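Local coordinates for protein carbohydrate binding family 6 (Clostridium thermocellum, PDB 5A8C) that is an alpha-L-arabinofuranosidase of glycoside hydrolase family 43, a five-bladed beta-propeller enzyme that hydrolyses terminal alpha-L-arabinofuranosyl linkages, at residues Gly125-Asp130 against Gly134-Pro139; Glu87-Lys92 against Leu115-Gly120. All coordinates share one frame; numbering follows the deposited sequence.

Contact 1: residues Gly125-Asp130 against Gly134-Pro139; sequences GVAVSD and GPFKDP
Ser129 packs its CB on the ring of Phe136 where the chain doubles back after strand 124-129. The CB of Ser129 lies over one face of the phenylalanine ring, 3.7 Å from its centroid and 11° off the ring normal, a CH-pi contact close to the centre of the face. Ala127 O lies at the edge of that ring, and Ala127 CB meets Phe136 CB at 3.8 Å. Because the OG of Ser129 stands anti to its own backbone N (chi1 -174°), it leaves the ring and turns back to the Pro135 carbonyl, with OG 3.1 Å from Pro135 O; Ser129 OG also accepts a hydrogen bond from Ser131 N. The peptide before Pro135 is cis.

Next along, Val128 pairs with Lys137 as an antiparallel hydrogen-bonded pair: Val128 N reaches Lys137 O at 2.9 Å, and Lys137 N returns to Val128 O at 3.0 Å. Val126 O comes to 2.9 Å from Asp138 CG, so the carbonyl oxygen faces the carboxylate carbon. Asp138 OD2 is held by Tyr117 OH, by Trp97 NE1 and by a water that also makes a weak bond with Val126 N.

The whole is a tight chain reversal with a single beta bridge, which places 134-139 along the outermost strand, 124-129, of a three-stranded antiparallel sheet, consistent with the edge of a beta-propeller blade.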
loop_
_atom_site.group_PDB
_atom_site.type_symbol
_atom_site.label_atom_id
_atom_site.label_comp_id
_atom_site.label_asym_id
_atom_site.label_seq_id
_atom_site.Cartn_x
_atom_site.Cartn_y
_atom_site.Cartn_z
ATOM N N GLY A 125 -5.384 10.461 -5.783
ATOM C CA GLY A 125 -5.431 10.414 -7.224
ATOM C C GLY A 125 -5.393 9.018 -7.818
ATOM O O GLY A 125 -5.181 8.024 -7.116
ATOM N N VAL A 126 -5.596 8.995 -9.124
ATOM C CA VAL A 126 -5.433 7.783 -9.934
ATOM C C VAL A 126 -4.640 8.122 -11.169
ATOM O O VAL A 126 -4.895 9.095 -11.864
ATOM C CB VAL A 126 -6.786 7.166 -10.325
ATOM C CG1 VAL A 126 -7.677 8.148 -11.103
ATOM C CG2 VAL A 126 -6.573 5.871 -11.119
ATOM N N ALA A 127 -3.619 7.304 -11.448
ATOM C CA ALA A 127 -2.845 7.415 -12.683
ATOM C C ALA A 127 -2.952 6.112 -13.451
ATOM O O ALA A 127 -3.132 5.035 -12.871
ATOM C CB ALA A 127 -1.402 7.750 -12.361
ATOM N N VAL A 128 -2.896 6.207 -14.782
ATOM C CA VAL A 128 -3.228 5.089 -15.647
ATOM C C VAL A 128 -2.093 4.883 -16.643
ATOM O O VAL A 128 -1.506 5.834 -17.144
ATOM C CB VAL A 128 -4.566 5.376 -16.401
ATOM C CG1 VAL A 128 -5.027 4.182 -17.219
ATOM C CG2 VAL A 128 -5.663 5.793 -15.418
ATOM N N SER A 129 -1.891 3.619 -17.006
ATOM C CA SER A 129 -0.978 3.262 -18.101
ATOM C C SER A 129 -1.441 1.981 -18.735
ATOM O O SER A 129 -2.014 1.122 -18.101
ATOM C CB SER A 129 0.448 3.060 -17.576
ATOM O OG SER A 129 1.365 2.844 -18.670
ATOM N N ASP A 130 -1.095 1.814 -20.018
ATOM C CA ASP A 130 -1.262 0.498 -20.659
ATOM C C ASP A 130 -0.118 -0.458 -20.347
ATOM O O ASP A 130 -0.216 -1.618 -20.662
ATOM C CB ASP A 130 -1.340 0.649 -22.184
ATOM C CG ASP A 130 -2.500 1.406 -22.681
ATOM O OD1 ASP A 130 -3.504 1.513 -22.049
ATOM O OD2 ASP A 130 -2.418 1.811 -23.871
ATOM N N GLY A 134 4.671 2.117 -17.018
ATOM C CA GLY A 134 4.354 3.489 -17.335
ATOM C C GLY A 134 4.767 3.879 -18.720
ATOM O O GLY A 134 5.071 3.025 -19.559
ATOM N N PRO A 135 4.802 5.154 -18.989
ATOM C CA PRO A 135 4.471 6.250 -18.100
ATOM C C PRO A 135 3.049 6.202 -17.554
ATOM O O PRO A 135 2.152 5.822 -18.340
ATOM C CB PRO A 135 4.589 7.452 -19.072
ATOM C CG PRO A 135 5.432 6.963 -20.202
ATOM C CD PRO A 135 5.046 5.573 -20.379
ATOM N N PHE A 136 2.851 6.472 -16.258
ATOM C CA PHE A 136 1.522 6.648 -15.723
ATOM C C PHE A 136 1.131 8.085 -15.767
ATOM O O PHE A 136 1.917 8.969 -15.430
ATOM C CB PHE A 136 1.454 6.132 -14.294
ATOM C CG PHE A 136 1.492 4.616 -14.147
ATOM C CD1 PHE A 136 2.664 3.884 -14.187
ATOM C CD2 PHE A 136 0.302 3.920 -13.987
ATOM C CE1 PHE A 136 2.660 2.530 -14.056
ATOM C CE2 PHE A 136 0.287 2.551 -13.845
ATOM C CZ PHE A 136 1.473 1.839 -13.892
ATOM N N LYS A 137 -0.144 8.361 -16.114
ATOM C CA LYS A 137 -0.659 9.719 -16.197
ATOM C C LYS A 137 -2.005 9.775 -15.513
ATOM O O LYS A 137 -2.876 8.924 -15.753
ATOM C CB LYS A 137 -0.800 10.179 -17.642
ATOM C CG LYS A 137 0.503 10.304 -18.422
ATOM C CD LYS A 137 1.356 11.450 -17.934
ATOM C CE LYS A 137 2.607 11.640 -18.773
ATOM N NZ LYS A 137 3.346 12.853 -18.324
ATOM N N ASP A 138 -2.211 10.781 -14.667
ATOM C CA ASP A 138 -3.512 11.003 -14.026
ATOM C C ASP A 138 -4.393 11.784 -14.985
ATOM O O ASP A 138 -4.029 12.883 -15.390
ATOM C CB ASP A 138 -3.309 11.716 -12.681
ATOM C CG ASP A 138 -4.593 12.028 -11.940
ATOM O OD1 ASP A 138 -5.651 12.114 -12.555
ATOM O OD2 ASP A 138 -4.496 12.101 -10.665
ATOM N N PRO A 139 -5.513 11.190 -15.420
ATOM C CA PRO A 139 -6.369 11.846 -16.444
ATOM C C PRO A 139 -7.281 12.917 -15.902
ATOM O O PRO A 139 -7.946 13.571 -16.706
ATOM C CB PRO A 139 -7.186 10.681 -16.966
ATOM C CG PRO A 139 -7.385 9.800 -15.735
ATOM C CD PRO A 139 -6.061 9.894 -14.979
HETATM O O HOH W 1 -7.086 12.028 -9.480
#

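Contact 2: residues Glu87-Lys92 against Leu115-Gly120; sequences EVFNAK and LYYGNG
Phe89 meets Tyr117 by sending the far end of its ring onto one face of the tyrosine. Phe89 CE2 sits 3.5 Å above the plane of the Tyr117 ring, over its centre, and Phe89 CZ comes to 3.5 Å from Tyr117 CE1. The planes are inclined at 46° and the centroids are 4.6 Å apart, so the pair is oblique, with two carbons of one ring resting on the broad surface of the other. The shaft of Phe89 has a partner of its own, since its CB packs at 3.8 Å against CD2 of Leu115. The same methyl lies 4.4 Å from CG2 of Val88, a looser contact that completes this small apolar patch.

Tyr117 carries its CG between the backbone N and the carbonyl carbon (chi1 61°), which turns the ring toward Phe89, and Leu115 O is a close neighbour in the plane of the tyrosine at its edge. The hydroxyl of Tyr117 is tied to Asp138 OD2, fixing the far end. On the other partner, Ala91 N lies near one face of Phe89, 3.9 Å above the ring plane and offset toward the rim. That nitrogen follows Asn90, which occupies the N-cap of the short helix 91-94, with its OD1 bound to Arg93 N.

Leu115 also packs on Ile106 and Pro104 of strand 104-109, on Tyr52 and on Phe136, while Val88 touches Tyr52 and Cys73. The contact thus joins two antiparallel sheets: strand 83-90 is outermost in one, strand 112-118 is central in the next. The axes of the short strand segments approach to 10.1 Å and their N-to-C directions differ by 56°. Between the two segments only side chains meet, although the Phe136 backbone pairs with Val88 alongside.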
loop_
_atom_site.group_PDB
_atom_site.type_symbol
_atom_site.label_atom_id
_atom_site.label_comp_id
_atom_site.label_asym_id
_atom_site.label_seq_id
_atom_site.Cartn_x
_atom_site.Cartn_y
_atom_site.Cartn_z
ATOM N N GLU A 87 11.371 5.316 -11.706
ATOM C CA GLU A 87 10.198 5.967 -11.200
ATOM C C GLU A 87 9.208 6.088 -12.333
ATOM O O GLU A 87 9.456 6.737 -13.317
ATOM C CB GLU A 87 10.517 7.283 -10.492
ATOM C CG GLU A 87 11.015 7.103 -9.043
ATOM C CD GLU A 87 12.366 6.447 -8.985
ATOM O OE1 GLU A 87 13.338 7.085 -9.455
ATOM O OE2 GLU A 87 12.485 5.338 -8.464
ATOM N N VAL A 88 8.043 5.457 -12.163
ATOM C CA VAL A 88 7.038 5.278 -13.198
ATOM C C VAL A 88 5.900 6.286 -13.144
ATOM O O VAL A 88 5.118 6.343 -14.072
ATOM C CB VAL A 88 6.480 3.827 -13.163
ATOM C CG1 VAL A 88 7.592 2.826 -13.395
ATOM C CG2 VAL A 88 5.725 3.548 -11.846
ATOM N N PHE A 89 5.873 7.100 -12.084
ATOM C CA PHE A 89 4.891 8.147 -11.915
ATOM C C PHE A 89 5.544 9.222 -11.089
ATOM O O PHE A 89 6.109 8.928 -10.050
ATOM C CB PHE A 89 3.602 7.657 -11.188
ATOM C CG PHE A 89 2.582 8.703 -10.936
ATOM C CD1 PHE A 89 1.891 9.289 -11.989
ATOM C CD2 PHE A 89 2.362 9.178 -9.658
ATOM C CE1 PHE A 89 0.959 10.273 -11.754
ATOM C CE2 PHE A 89 1.411 10.160 -9.419
ATOM C CZ PHE A 89 0.735 10.713 -10.469
ATOM N N ASN A 90 5.346 10.498 -11.509
ATOM C CA ASN A 90 5.826 11.654 -10.785
ATOM C C ASN A 90 4.650 12.605 -10.677
ATOM O O ASN A 90 4.127 12.982 -11.701
ATOM C CB ASN A 90 7.030 12.283 -11.523
ATOM C CG ASN A 90 7.507 13.553 -10.890
ATOM O OD1 ASN A 90 6.789 14.542 -10.845
ATOM N ND2 ASN A 90 8.698 13.528 -10.356
ATOM N N ALA A 91 4.223 12.940 -9.473
ATOM C CA ALA A 91 2.967 13.694 -9.341
ATOM C C ALA A 91 2.986 15.022 -10.061
ATOM O O ALA A 91 2.026 15.381 -10.735
ATOM C CB ALA A 91 2.610 13.844 -7.891
ATOM N N LYS A 92 4.065 15.781 -9.933
ATOM C CA LYS A 92 4.111 17.096 -10.605
ATOM C C LYS A 92 4.154 16.991 -12.117
ATOM O O LYS A 92 3.592 17.806 -12.816
ATOM C CB LYS A 92 5.273 17.899 -10.108
ATOM C CG LYS A 92 5.102 18.457 -8.713
ATOM C CD LYS A 92 6.230 19.339 -8.271
ATOM C CE LYS A 92 6.063 19.924 -6.877
ATOM N NZ LYS A 92 7.058 20.995 -6.620
ATOM N N LEU A 115 -2.933 3.111 -10.854
ATOM C CA LEU A 115 -2.019 3.391 -9.764
ATOM C C LEU A 115 -2.607 4.536 -8.947
ATOM O O LEU A 115 -2.602 5.670 -9.385
ATOM C CB LEU A 115 -0.667 3.756 -10.376
ATOM C CG LEU A 115 0.490 3.966 -9.432
ATOM C CD1 LEU A 115 0.885 2.651 -8.745
ATOM C CD2 LEU A 115 1.719 4.485 -10.214
ATOM N N TYR A 116 -3.117 4.202 -7.781
ATOM C CA TYR A 116 -3.743 5.199 -6.896
ATOM C C TYR A 116 -2.702 5.713 -5.935
ATOM O O TYR A 116 -1.773 4.964 -5.575
ATOM C CB TYR A 116 -4.939 4.563 -6.141
ATOM C CG TYR A 116 -5.945 4.010 -7.086
ATOM C CD1 TYR A 116 -5.857 2.716 -7.572
ATOM C CD2 TYR A 116 -7.030 4.796 -7.503
ATOM C CE1 TYR A 116 -6.757 2.213 -8.505
ATOM C CE2 TYR A 116 -7.944 4.292 -8.412
ATOM C CZ TYR A 116 -7.816 3.029 -8.914
ATOM O OH TYR A 116 -8.672 2.517 -9.841
ATOM N N TYR A 117 -2.805 6.963 -5.514
ATOM C CA TYR A 117 -1.754 7.567 -4.711
ATOM C C TYR A 117 -2.325 8.667 -3.870
ATOM O O TYR A 117 -3.340 9.301 -4.185
ATOM C CB TYR A 117 -0.643 8.140 -5.633
ATOM C CG TYR A 117 -1.112 9.226 -6.576
ATOM C CD1 TYR A 117 -1.687 8.919 -7.804
ATOM C CD2 TYR A 117 -0.946 10.569 -6.251
ATOM C CE1 TYR A 117 -2.141 9.930 -8.659
ATOM C CE2 TYR A 117 -1.381 11.569 -7.101
ATOM C CZ TYR A 117 -1.979 11.270 -8.310
ATOM O OH TYR A 117 -2.334 12.303 -9.136
ATOM N N GLY A 118 -1.665 8.927 -2.724
ATOM C CA GLY A 118 -2.086 10.027 -1.849
ATOM C C GLY A 118 -1.268 11.261 -2.092
ATOM O O GLY A 118 -0.025 11.236 -1.984
ATOM N N ASN A 119 -1.927 12.378 -2.376
ATOM C CA ASN A 119 -1.268 13.685 -2.467
ATOM C C ASN A 119 -1.031 14.283 -1.080
ATOM O O ASN A 119 -1.503 15.369 -0.778
ATOM C CB ASN A 119 -2.079 14.627 -3.347
ATOM C CG ASN A 119 -1.404 15.976 -3.574
ATOM O OD1 ASN A 119 -0.185 16.019 -3.798
ATOM N ND2 ASN A 119 -2.161 17.023 -3.579
ATOM N N GLY A 120 -0.350 13.533 -0.195
ATOM C CA GLY A 120 0.072 14.090 1.059
ATOM C C GLY A 120 -1.042 14.415 2.026
ATOM O O GLY A 120 -0.837 15.273 2.895
#

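How the contacts relate
Followed from the N terminus, the chain leaves strand 83-90 through helix 91-94, runs along strand 104-109 and returns on strand 112-118, where contact 2 closes a loop of 22 intervening residues. Strand 124-129 comes next, beside 112-118 in the same sheet, and contact 1 closes a turn of only three residues. The two lie in series, neither within the other, with centres about 9 Å apart. Segment 134-139 nevertheless reaches back to both parts of contact 2: Phe136 bonds through its backbone to Val88, and its side chain packs on Leu115. Within the shared sheet Ala127 O and Leu115 N, 2.8 Å apart, probably form a hydrogen bond. Contact 1 edges this sheet; contact 2 joins it to its predecessor.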